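Local coordinates for McyG protein (PDB 4R0M) that probably activates phenylalanine or a related phenylpropanoid acid as its adenylate and loads it onto a carrier domain during microcystin synthesis, at residues A[130-135]-A[154-159]. Residues are numbered along the deposited sequence; the frame is centred on the assembly and turned at random.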
# COMPACT_ATOMS: atom_id res chain seq x y z
N SER A 130 2.78 0.21 21.37
CA SER A 130 4.05 -0.16 20.76
C SER A 130 4.44 -1.60 21.11
O SER A 130 3.68 -2.31 21.76
CB SER A 130 5.15 0.82 21.18
OG SER A 130 6.31 0.65 20.39
N ASP A 131 5.62 -2.02 20.64
CA ASP A 131 6.20 -3.30 21.06
C ASP A 131 7.38 -3.04 21.99
O ASP A 131 7.79 -1.89 22.18
CB ASP A 131 6.57 -4.18 19.86
CG ASP A 131 7.50 -3.48 18.87
OD1 ASP A 131 8.46 -2.81 19.30
OD2 ASP A 131 7.28 -3.62 17.64
N SER A 132 7.93 -4.11 22.56
CA SER A 132 9.01 -4.00 23.55
C SER A 132 10.32 -3.42 23.00
O SER A 132 11.11 -2.84 23.74
CB SER A 132 9.27 -5.36 24.21
OG SER A 132 8.11 -5.82 24.88
N GLU A 133 10.54 -3.59 21.70
CA GLU A 133 11.73 -3.08 21.03
C GLU A 133 11.69 -1.55 20.86
O GLU A 133 12.71 -0.88 21.03
CB GLU A 133 11.92 -3.77 19.68
CG GLU A 133 13.33 -3.68 19.10
CD GLU A 133 13.40 -4.05 17.63
OE1 GLU A 133 12.58 -3.54 16.83
OE2 GLU A 133 14.30 -4.84 17.26
N LEU A 134 10.51 -1.02 20.53
CA LEU A 134 10.36 0.39 20.16
C LEU A 134 9.91 1.30 21.30
O LEU A 134 10.03 2.53 21.19
CB LEU A 134 9.38 0.53 18.99
CG LEU A 134 9.78 -0.01 17.62
CD1 LEU A 134 8.54 -0.18 16.76
CD2 LEU A 134 10.80 0.89 16.94
N ILE A 135 9.39 0.72 22.38
CA ILE A 135 8.80 1.47 23.49
C ILE A 135 9.67 2.65 23.98
O ILE A 135 9.17 3.77 24.12
CB ILE A 135 8.39 0.54 24.67
CG1 ILE A 135 7.70 1.31 25.80
CG2 ILE A 135 9.57 -0.26 25.21
CD1 ILE A 135 6.19 1.33 25.70
N SER A 154 3.52 -0.97 25.87
CA SER A 154 3.80 -2.16 25.07
C SER A 154 2.63 -3.14 25.12
O SER A 154 1.91 -3.21 26.13
CB SER A 154 5.09 -2.84 25.53
OG SER A 154 4.92 -3.45 26.80
N VAL A 155 2.45 -3.90 24.04
CA VAL A 155 1.43 -4.95 23.97
C VAL A 155 1.69 -6.01 25.04
O VAL A 155 0.75 -6.51 25.66
CB VAL A 155 1.37 -5.58 22.56
CG1 VAL A 155 0.38 -6.74 22.52
CG2 VAL A 155 0.99 -4.54 21.52
N ASN A 156 2.96 -6.34 25.27
CA ASN A 156 3.36 -7.32 26.28
C ASN A 156 3.06 -6.91 27.72
O ASN A 156 2.91 -7.77 28.59
CB ASN A 156 4.83 -7.71 26.12
CG ASN A 156 5.04 -8.72 25.00
OD1 ASN A 156 6.02 -8.64 24.26
ND2 ASN A 156 4.13 -9.69 24.89
N GLU A 157 2.99 -5.61 27.98
CA GLU A 157 2.56 -5.12 29.29
C GLU A 157 1.05 -5.28 29.45
O GLU A 157 0.56 -5.58 30.54
CB GLU A 157 2.98 -3.67 29.52
CG GLU A 157 2.99 -3.27 30.99
CD GLU A 157 2.98 -1.77 31.21
OE1 GLU A 157 3.63 -1.04 30.43
OE2 GLU A 157 2.32 -1.31 32.17
N LEU A 158 0.31 -5.07 28.35
CA LEU A 158 -1.14 -5.25 28.33
C LEU A 158 -1.52 -6.72 28.44
O LEU A 158 -2.59 -7.05 28.95
CB LEU A 158 -1.75 -4.66 27.05
CG LEU A 158 -1.62 -3.16 26.78
CD1 LEU A 158 -1.95 -2.87 25.32
CD2 LEU A 158 -2.50 -2.32 27.69
N ARG A 159 -0.63 -7.60 27.97
CA ARG A 159 -0.81 -9.04 28.08
C ARG A 159 -0.66 -9.54 29.52
O ARG A 159 -1.08 -10.65 29.85
CB ARG A 159 0.18 -9.78 27.17
CG ARG A 159 -0.18 -9.77 25.69
CD ARG A 159 0.63 -10.79 24.92
NE ARG A 159 0.18 -10.92 23.54
CZ ARG A 159 0.85 -10.46 22.48
NH1 ARG A 159 2.01 -9.84 22.63
NH2 ARG A 159 0.35 -10.63 21.26
O HOH W 1 5.05 -5.55 23.33
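One main-chain hydrogen bond joins the two segments where strands 128-130 and 152-154 end side by side. Val155 N donates to Ser130 O at 3.0 Å, approaching nearly along the C=O axis, although the angle at the hydrogen is bent to 146°. The same carbonyl oxygen receives a CA-H...O contact from Ser154 CA at 3.3 Å, so two successive residues converge on one acceptor at this parallel bridge.

Each chain leaves its strand through a turn held by a side chain. Ser154 is the N-cap of helix 155-158: with OG between its own backbone N and carbonyl carbon (chi1 70°), the hydroxyl reaches forward to accept from Glu157 N at 3.1 Å. Across from it, Asp131 OD1 accepts from Leu134 N at 3.0 Å in an Asx motif, while OD2 takes the amides of Ala78 and Lys79, which fixes the carboxylate from both oxygens.

A water accepts from Asn156 N at 3.0 Å and meets Ser132 OG through a weak bond, bridging the segments beside the helix's first turn.

The van der Waals contacts are few and set methyl groups against polar atoms. Ile135, with CG1 anti to its backbone N, brings CD1 up to Ser154 N at 3.5 Å. Val155 CG2 lies against Ser130 O. Within the helical segment, Val155 CG1 covers one face of the Arg159 guanidinium, offset toward its rim; that guanidinium forms salt bridges with Asp82 and Asp54.

Strand 128-130, helix 135-144 and strand 152-154 form a beta-alpha-beta crossover in the four-stranded parallel sheet of the AMP-binding domain, which ends on this side at 152-154; the contact ties the exits of both strands, one leading to helix 135-144, the other to helix 155-158.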